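Local coordinates for protein rifin (Plasmodium falciparum, PDB 7JZI) that probably serves as a variant surface antigen of the malaria parasite on infected red cells, here as its probable variable part bound to another protein, at residues G19-V27 with A112-L123; K32-K40 with I78-E86. All coordinates share one frame; numbering follows the deposited sequence.

Contact 1. Residues G19-V27 with A112-L123; sequences GDIHGMKIV and ALEKATQSAEAL
With CG1 between the backbone N and the carbonyl carbon (chi1 60°) and the chain then extended, Ile-26 sends CD1 onto helix 101-127. There CD1 meets Ala-116 CA at 3.4 Å and also touches Lys-115 CG and Ser-119 CB. Val-27 CG1 faces Ala-116 CB at 3.5 Å and Ala-112 CB at 4.0 Å. His-22 extends away from its backbone N (chi1 -178°), which carries the imidazole over the partner helix toward its C-terminal end. Ser-119 OG lies over one face of the ring. Its distance of 4.1 Å from His-22 NE2 is too long for a hydrogen bond. Leu-123 CD1 sits at the ring edge, near its plane, but the modelled separation is doubtful.

Between the side chains the backbones come close. Gly-19 and Gly-23 are four residues apart, a GxxxG spacing, and they face Ala-120 and Ala-116. The CA of Gly-23 is 4.6 Å from the CA of Ala-116, and the Gly-19 and Ala-120 pair is equally near. The methyls of both alanines rest against glycine carbonyl oxygens. Small residues on both helices let the segment axes approach to 8.3 Å, at 148° between their directions. No hydrogen bond crosses between these segments, which meet by van der Waals contact. This is an antiparallel helix pair in what is probably the variable region of the rifin.

Tyr-53, in a loop, touches Asp-20, Met-24 and Ala-116 and thus borders both helices. Met-24 also packs on Phe-47 and Val-48 of helix 43-50, while Leu-113 packs on Val-56 and Thr-57 of helix 56-70.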
loop_
_atom_site.group_PDB
_atom_site.type_symbol
_atom_site.label_atom_id
_atom_site.label_comp_id
_atom_site.label_asym_id
_atom_site.label_seq_id
_atom_site.Cartn_x
_atom_site.Cartn_y
_atom_site.Cartn_z
ATOM N N GLY B 19 -11.235 14.510 -27.334
ATOM C CA GLY B 19 -10.093 13.767 -26.840
ATOM C C GLY B 19 -9.963 13.806 -25.333
ATOM O O GLY B 19 -9.575 12.811 -24.726
ATOM N N ASP B 20 -10.341 14.920 -24.703
ATOM C CA ASP B 20 -10.331 14.962 -23.243
ATOM C C ASP B 20 -11.362 14.002 -22.662
ATOM O O ASP B 20 -11.039 13.144 -21.815
ATOM C CB ASP B 20 -10.612 16.384 -22.758
ATOM C CG ASP B 20 -9.391 17.272 -22.811
ATOM O OD1 ASP B 20 -8.299 16.771 -23.147
ATOM O OD2 ASP B 20 -9.533 18.479 -22.520
ATOM N N ILE B 21 -12.614 14.128 -23.119
ATOM C CA ILE B 21 -13.664 13.285 -22.558
ATOM C C ILE B 21 -13.380 11.814 -22.800
ATOM O O ILE B 21 -13.644 10.980 -21.937
ATOM C CB ILE B 21 -15.060 13.685 -23.088
ATOM C CG1 ILE B 21 -15.163 13.580 -24.618
ATOM C CG2 ILE B 21 -15.423 15.069 -22.609
ATOM C CD1 ILE B 21 -15.696 12.255 -25.152
ATOM N N HIS B 22 -12.852 11.454 -23.954
ATOM C CA HIS B 22 -12.581 10.047 -24.159
ATOM C C HIS B 22 -11.312 9.594 -23.448
ATOM O O HIS B 22 -11.240 8.435 -23.040
ATOM C CB HIS B 22 -12.665 9.713 -25.651
ATOM C CG HIS B 22 -12.442 8.266 -25.977
ATOM N ND1 HIS B 22 -12.366 7.271 -25.032
ATOM C CD2 HIS B 22 -12.479 7.613 -27.158
ATOM C CE1 HIS B 22 -12.199 6.103 -25.611
ATOM N NE2 HIS B 22 -12.278 6.282 -26.912
ATOM N N GLY B 23 -10.262 10.418 -23.382
ATOM C CA GLY B 23 -9.068 9.995 -22.673
ATOM C C GLY B 23 -9.306 9.712 -21.203
ATOM O O GLY B 23 -8.581 8.913 -20.607
ATOM N N MET B 24 -10.296 10.372 -20.588
ATOM C CA MET B 24 -10.550 10.084 -19.173
ATOM C C MET B 24 -11.237 8.739 -18.899
ATOM O O MET B 24 -11.043 8.184 -17.808
ATOM C CB MET B 24 -11.351 11.205 -18.522
ATOM C CG MET B 24 -11.140 11.211 -17.006
ATOM S SD MET B 24 -11.722 12.664 -16.133
ATOM C CE MET B 24 -13.082 11.925 -15.248
ATOM N N LYS B 25 -12.101 8.241 -19.796
ATOM C CA LYS B 25 -12.868 7.029 -19.474
ATOM C C LYS B 25 -11.983 5.793 -19.252
ATOM O O LYS B 25 -12.171 5.052 -18.267
ATOM C CB LYS B 25 -13.917 6.759 -20.557
ATOM C CG LYS B 25 -14.531 8.020 -21.127
ATOM C CD LYS B 25 -15.913 7.728 -21.672
ATOM C CE LYS B 25 -16.484 8.928 -22.369
ATOM N NZ LYS B 25 -16.086 8.996 -23.769
ATOM N N ILE B 26 -11.047 5.522 -20.167
ATOM C CA ILE B 26 -10.153 4.383 -19.972
ATOM C C ILE B 26 -9.417 4.490 -18.631
ATOM O O ILE B 26 -9.208 3.486 -17.931
ATOM C CB ILE B 26 -9.216 4.219 -21.193
ATOM C CG1 ILE B 26 -8.333 5.444 -21.462
ATOM C CG2 ILE B 26 -9.977 3.810 -22.477
ATOM C CD1 ILE B 26 -7.525 5.262 -22.817
ATOM N N VAL B 27 -9.019 5.696 -18.230
ATOM C CA VAL B 27 -8.302 5.749 -16.961
ATOM C C VAL B 27 -9.249 5.683 -15.764
ATOM O O VAL B 27 -8.834 5.257 -14.681
ATOM C CB VAL B 27 -7.383 6.987 -16.872
ATOM C CG1 VAL B 27 -6.407 7.063 -18.060
ATOM C CG2 VAL B 27 -8.163 8.280 -16.748
ATOM N N ALA B 112 -1.864 3.578 -17.415
ATOM C CA ALA B 112 -3.169 4.189 -17.679
ATOM C C ALA B 112 -3.049 5.504 -18.452
ATOM O O ALA B 112 -3.836 5.771 -19.369
ATOM C CB ALA B 112 -3.916 4.410 -16.363
ATOM N N LEU B 113 -2.030 6.312 -18.147
ATOM C CA LEU B 113 -1.951 7.642 -18.744
ATOM C C LEU B 113 -1.432 7.601 -20.171
ATOM O O LEU B 113 -1.892 8.373 -21.013
ATOM C CB LEU B 113 -1.046 8.546 -17.896
ATOM C CG LEU B 113 -0.808 10.004 -18.332
ATOM C CD1 LEU B 113 -0.511 10.879 -17.125
ATOM C CD2 LEU B 113 0.339 10.141 -19.335
ATOM N N GLU B 114 -0.528 6.684 -20.486
ATOM C CA GLU B 114 -0.083 6.612 -21.868
ATOM C C GLU B 114 -1.081 5.845 -22.725
ATOM O O GLU B 114 -1.273 6.196 -23.896
ATOM C CB GLU B 114 1.327 6.022 -21.942
ATOM C CG GLU B 114 2.260 6.721 -20.946
ATOM C CD GLU B 114 3.537 7.278 -21.569
ATOM O OE1 GLU B 114 3.704 7.164 -22.804
ATOM O OE2 GLU B 114 4.349 7.885 -20.828
ATOM N N LYS B 115 -1.791 4.880 -22.131
ATOM C CA LYS B 115 -3.061 4.398 -22.653
ATOM C C LYS B 115 -3.938 5.564 -23.102
ATOM O O LYS B 115 -4.339 5.654 -24.270
ATOM C CB LYS B 115 -3.734 3.606 -21.520
ATOM C CG LYS B 115 -5.116 3.050 -21.749
ATOM C CD LYS B 115 -5.252 2.161 -22.950
ATOM C CE LYS B 115 -5.158 0.716 -22.482
ATOM N NZ LYS B 115 -6.230 -0.135 -23.073
ATOM N N ALA B 116 -4.195 6.495 -22.176
ATOM C CA ALA B 116 -5.135 7.580 -22.442
ATOM C C ALA B 116 -4.620 8.536 -23.503
ATOM O O ALA B 116 -5.385 8.981 -24.361
ATOM C CB ALA B 116 -5.439 8.346 -21.156
ATOM N N THR B 117 -3.334 8.892 -23.446
ATOM C CA THR B 117 -2.794 9.834 -24.423
ATOM C C THR B 117 -2.817 9.255 -25.830
ATOM O O THR B 117 -3.252 9.932 -26.768
ATOM C CB THR B 117 -1.378 10.276 -24.047
ATOM O OG1 THR B 117 -0.485 9.157 -24.181
ATOM C CG2 THR B 117 -1.343 10.858 -22.640
ATOM N N GLN B 118 -2.406 7.999 -26.011
ATOM C CA GLN B 118 -2.400 7.588 -27.400
ATOM C C GLN B 118 -3.812 7.220 -27.838
ATOM O O GLN B 118 -4.116 7.291 -29.033
ATOM C CB GLN B 118 -1.503 6.361 -27.645
ATOM C CG GLN B 118 -1.734 5.889 -29.092
ATOM C CD GLN B 118 -1.757 4.400 -29.315
ATOM O OE1 GLN B 118 -2.099 3.625 -28.414
ATOM N NE2 GLN B 118 -1.498 3.996 -30.551
ATOM N N SER B 119 -4.737 6.981 -26.903
ATOM C CA SER B 119 -6.101 6.808 -27.372
ATOM C C SER B 119 -6.710 8.156 -27.746
ATOM O O SER B 119 -7.469 8.247 -28.713
ATOM C CB SER B 119 -6.928 6.080 -26.318
ATOM O OG SER B 119 -8.224 5.798 -26.806
ATOM N N ALA B 120 -6.366 9.219 -27.016
ATOM C CA ALA B 120 -6.879 10.549 -27.319
ATOM C C ALA B 120 -6.252 11.131 -28.569
ATOM O O ALA B 120 -6.877 11.969 -29.225
ATOM C CB ALA B 120 -6.633 11.491 -26.145
ATOM N N GLU B 121 -5.049 10.677 -28.934
ATOM C CA GLU B 121 -4.416 11.231 -30.124
ATOM C C GLU B 121 -5.187 10.844 -31.378
ATOM O O GLU B 121 -5.293 11.650 -32.307
ATOM C CB GLU B 121 -2.965 10.744 -30.246
ATOM C CG GLU B 121 -1.999 11.334 -29.254
ATOM C CD GLU B 121 -0.578 10.855 -29.502
ATOM O OE1 GLU B 121 -0.375 10.046 -30.437
ATOM O OE2 GLU B 121 0.339 11.284 -28.769
ATOM N N ALA B 122 -5.751 9.631 -31.402
ATOM C CA ALA B 122 -6.534 9.168 -32.544
ATOM C C ALA B 122 -7.841 9.939 -32.688
ATOM O O ALA B 122 -8.217 10.317 -33.801
ATOM C CB ALA B 122 -6.795 7.668 -32.427
ATOM N N LEU B 123 -8.568 10.164 -31.595
ATOM C CA LEU B 123 -9.822 10.885 -31.765
ATOM C C LEU B 123 -9.624 12.397 -31.835
ATOM O O LEU B 123 -10.576 13.116 -32.157
ATOM C CB LEU B 123 -10.828 10.505 -30.664
ATOM C CG LEU B 123 -11.367 9.067 -30.833
ATOM C CD1 LEU B 123 -12.649 8.849 -30.049
ATOM C CD2 LEU B 123 -11.580 8.701 -32.302
#

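Contact 2. Residues K32-K40 with I78-E86; sequences KALKVDTLK and IHPICVVRE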
loop_
_atom_site.group_PDB
_atom_site.type_symbol
_atom_site.label_atom_id
_atom_site.label_comp_id
_atom_site.label_asym_id
_atom_site.label_seq_id
_atom_site.Cartn_x
_atom_site.Cartn_y
_atom_site.Cartn_z
ATOM N N LYS B 32 -10.837 2.390 -11.011
ATOM C CA LYS B 32 -11.727 1.440 -10.357
ATOM C C LYS B 32 -11.222 0.003 -10.429
ATOM O O LYS B 32 -11.748 -0.857 -9.713
ATOM C CB LYS B 32 -13.141 1.585 -10.929
ATOM C CG LYS B 32 -13.314 1.248 -12.390
ATOM C CD LYS B 32 -14.561 1.958 -12.914
ATOM C CE LYS B 32 -14.801 1.685 -14.389
ATOM N NZ LYS B 32 -16.134 2.196 -14.830
ATOM N N ALA B 33 -10.212 -0.273 -11.259
ATOM C CA ALA B 33 -9.478 -1.529 -11.134
ATOM C C ALA B 33 -8.627 -1.596 -9.865
ATOM O O ALA B 33 -8.476 -2.678 -9.287
ATOM C CB ALA B 33 -8.597 -1.735 -12.362
ATOM N N LEU B 34 -8.050 -0.473 -9.432
ATOM C CA LEU B 34 -7.318 -0.341 -8.171
ATOM C C LEU B 34 -8.231 -0.169 -6.960
ATOM O O LEU B 34 -7.729 -0.064 -5.832
ATOM C CB LEU B 34 -6.388 0.874 -8.259
ATOM C CG LEU B 34 -5.233 0.817 -9.263
ATOM C CD1 LEU B 34 -4.101 1.711 -8.818
ATOM C CD2 LEU B 34 -4.737 -0.616 -9.443
ATOM N N LYS B 35 -9.544 -0.076 -7.197
ATOM C CA LYS B 35 -10.570 0.290 -6.211
ATOM C C LYS B 35 -10.322 1.648 -5.563
ATOM O O LYS B 35 -10.502 1.818 -4.352
ATOM C CB LYS B 35 -10.840 -0.705 -5.092
ATOM C CG LYS B 35 -11.574 -1.990 -5.401
ATOM C CD LYS B 35 -10.863 -3.243 -4.986
ATOM C CE LYS B 35 -12.039 -4.311 -4.976
ATOM N NZ LYS B 35 -11.924 -5.321 -3.942
ATOM N N VAL B 36 -9.857 2.623 -6.337
ATOM C CA VAL B 36 -9.876 3.982 -5.829
ATOM C C VAL B 36 -11.316 4.371 -5.449
ATOM O O VAL B 36 -11.530 5.279 -4.642
ATOM C CB VAL B 36 -9.264 4.894 -6.903
ATOM C CG1 VAL B 36 -9.308 6.340 -6.487
ATOM C CG2 VAL B 36 -7.841 4.470 -7.205
ATOM N N ASP B 37 -12.314 3.660 -5.989
ATOM C CA ASP B 37 -13.710 3.635 -5.531
ATOM C C ASP B 37 -13.972 3.483 -4.026
ATOM O O ASP B 37 -14.880 4.128 -3.479
ATOM C CB ASP B 37 -14.440 2.578 -6.372
ATOM C CG ASP B 37 -15.939 2.746 -6.348
ATOM O OD1 ASP B 37 -16.536 3.388 -7.241
ATOM O OD2 ASP B 37 -16.516 1.940 -5.578
ATOM N N THR B 38 -13.200 2.676 -3.306
ATOM C CA THR B 38 -13.648 2.421 -1.942
ATOM C C THR B 38 -13.119 3.435 -0.927
ATOM O O THR B 38 -13.634 3.480 0.195
ATOM C CB THR B 38 -13.294 0.996 -1.529
ATOM O OG1 THR B 38 -13.570 0.818 -0.139
ATOM C CG2 THR B 38 -11.835 0.696 -1.817
ATOM N N LEU B 39 -12.142 4.263 -1.292
ATOM C CA LEU B 39 -11.592 5.232 -0.345
ATOM C C LEU B 39 -12.631 6.271 0.074
ATOM O O LEU B 39 -13.243 6.926 -0.775
ATOM C CB LEU B 39 -10.370 5.930 -0.945
ATOM C CG LEU B 39 -9.246 5.050 -1.490
ATOM C CD1 LEU B 39 -8.174 5.920 -2.102
ATOM C CD2 LEU B 39 -8.676 4.189 -0.382
ATOM N N LYS B 40 -12.803 6.441 1.391
ATOM C CA LYS B 40 -13.778 7.367 1.961
ATOM C C LYS B 40 -13.261 8.793 2.076
ATOM O O LYS B 40 -14.016 9.668 2.514
ATOM C CB LYS B 40 -14.217 6.891 3.348
ATOM C CG LYS B 40 -15.311 5.831 3.358
ATOM C CD LYS B 40 -16.372 6.164 4.398
ATOM C CE LYS B 40 -17.377 7.188 3.883
ATOM N NZ LYS B 40 -18.498 7.375 4.844
ATOM N N ILE B 78 -11.565 -4.297 8.386
ATOM C CA ILE B 78 -11.048 -4.680 7.076
ATOM C C ILE B 78 -11.624 -3.727 6.039
ATOM O O ILE B 78 -12.796 -3.342 6.115
ATOM C CB ILE B 78 -11.376 -6.149 6.754
ATOM C CG1 ILE B 78 -10.530 -7.081 7.626
ATOM C CG2 ILE B 78 -11.092 -6.459 5.300
ATOM C CD1 ILE B 78 -11.325 -7.858 8.656
ATOM N N HIS B 79 -10.809 -3.368 5.049
ATOM C CA HIS B 79 -11.164 -2.411 4.018
ATOM C C HIS B 79 -10.905 -3.012 2.644
ATOM O O HIS B 79 -9.863 -3.641 2.424
ATOM C CB HIS B 79 -10.340 -1.128 4.211
ATOM C CG HIS B 79 -10.662 -0.026 3.248
ATOM N ND1 HIS B 79 -10.490 -0.146 1.886
ATOM C CD2 HIS B 79 -11.103 1.235 3.462
ATOM C CE1 HIS B 79 -10.831 0.988 1.302
ATOM N NE2 HIS B 79 -11.203 1.844 2.235
ATOM N N PRO B 80 -11.830 -2.823 1.697
ATOM C CA PRO B 80 -11.742 -3.555 0.420
ATOM C C PRO B 80 -10.463 -3.318 -0.367
ATOM O O PRO B 80 -10.008 -4.234 -1.064
ATOM C CB PRO B 80 -12.957 -3.045 -0.370
ATOM C CG PRO B 80 -13.809 -2.287 0.581
ATOM C CD PRO B 80 -13.156 -2.222 1.921
ATOM N N ILE B 81 -9.882 -2.116 -0.305
ATOM C CA ILE B 81 -8.711 -1.755 -1.172
ATOM C C ILE B 81 -7.488 -2.608 -0.887
ATOM O O ILE B 81 -6.662 -2.780 -1.785
ATOM C CB ILE B 81 -8.351 -0.258 -1.125
ATOM C CG1 ILE B 81 -7.626 0.181 -2.400
ATOM C CG2 ILE B 81 -7.559 0.093 0.121
ATOM C CD1 ILE B 81 -7.103 1.590 -2.358
ATOM N N CYS B 82 -7.386 -3.128 0.318
ATOM C CA CYS B 82 -6.132 -3.799 0.705
ATOM C C CYS B 82 -5.784 -4.952 -0.244
ATOM O O CYS B 82 -4.590 -5.144 -0.487
ATOM C CB CYS B 82 -6.204 -4.165 2.177
ATOM S SG CYS B 82 -6.481 -2.729 3.244
ATOM N N VAL B 83 -6.763 -5.665 -0.793
ATOM C CA VAL B 83 -6.468 -6.859 -1.637
ATOM C C VAL B 83 -5.664 -6.451 -2.870
ATOM O O VAL B 83 -4.874 -7.272 -3.346
ATOM C CB VAL B 83 -7.752 -7.614 -2.013
ATOM C CG1 VAL B 83 -8.647 -6.804 -2.935
ATOM C CG2 VAL B 83 -7.462 -8.983 -2.608
ATOM N N VAL B 84 -5.820 -5.224 -3.350
ATOM C CA VAL B 84 -5.153 -4.815 -4.620
ATOM C C VAL B 84 -3.632 -4.858 -4.464
ATOM O O VAL B 84 -2.938 -4.911 -5.486
ATOM C CB VAL B 84 -5.647 -3.447 -5.118
ATOM C CG1 VAL B 84 -4.837 -2.298 -4.545
ATOM C CG2 VAL B 84 -5.660 -3.379 -6.634
ATOM N N ARG B 85 -3.131 -4.848 -3.234
ATOM C CA ARG B 85 -1.667 -4.801 -3.024
ATOM C C ARG B 85 -1.027 -6.018 -3.689
ATOM O O ARG B 85 0.067 -5.871 -4.242
ATOM C CB ARG B 85 -1.359 -4.781 -1.529
ATOM C CG ARG B 85 -1.189 -3.392 -0.936
ATOM C CD ARG B 85 -0.984 -3.485 0.562
ATOM N NE ARG B 85 -0.482 -2.242 1.120
ATOM C CZ ARG B 85 -0.345 -2.006 2.417
ATOM N NH1 ARG B 85 0.128 -0.847 2.832
ATOM N NH2 ARG B 85 -0.681 -2.931 3.294
ATOM N N GLU B 86 -1.680 -7.175 -3.644
ATOM C CA GLU B 86 -1.050 -8.405 -4.187
ATOM C C GLU B 86 -0.767 -8.195 -5.668
ATOM O O GLU B 86 0.299 -8.617 -6.131
ATOM C CB GLU B 86 -1.987 -9.596 -4.025
ATOM C CG GLU B 86 -2.215 -10.002 -2.582
ATOM C CD GLU B 86 -3.251 -11.100 -2.409
ATOM O OE1 GLU B 86 -4.061 -11.296 -3.334
ATOM O OE2 GLU B 86 -3.239 -11.759 -1.352
#
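Apolar contacts join Leu-34, Thr-38 and Leu-39 to Ile-81 and Val-84. Leu-39 CD2 meets Ile-81 CD1 at 3.6 Å, and Thr-38 CG2 touches Ile-81 CB at 3.7 Å. Ile-81 holds CG1 anti to its backbone N (chi1 -155°), with CG1 beside the carbonyl oxygens of Leu-34 and Lys-35. One methyl of Val-84, CG2, lies 4.0 Å from Leu-34 CD2 and also reaches the Leu-34 backbone.

Lys-35, the first residue to leave helical angles after helix 8-33, has a positive phi (57°) where the chain turns. The turn lies against the approach to helix 84-88, where the Cys-82 to Cys-71 disulfide ties the chain back to Cys-71, just past helix 56-70.

Polar groups are also close, yet no hydrogen bond crosses. His-79 ND1 accepts the Ile-81 N-H in the ring plane at 3.0 Å, nearly straight at 165°. That bond limits rotation of the imidazole, whose CE1 lies close to Thr-38 OG1. The bent Lys-35 chain brings NZ to 3.6 Å from Pro-80 O, and beside Val-83 CG1. Next door, Arg-85 makes a cation-pi contact with an aromatic side chain of another protein.

Both contacts are partly buried, about 12 Å from the centre of the chain and on opposite sides of it. Their centres are about 23 Å apart. Both draw on helix 8-33: contact 1 uses its middle, contact 2 its end and the turn beyond. Contact 1 pairs two long helices through small residues and methyls. Contact 2 joins largely irregular segments at the ends of helices, mixing buried branched side chains and a central histidine with a proline and a lysine at the more open edge. Helix 101-127 also reaches contact 2, where its Val-108 and Leu-109 touch Leu-34. Another protein chain touches contact 2 but not contact 1.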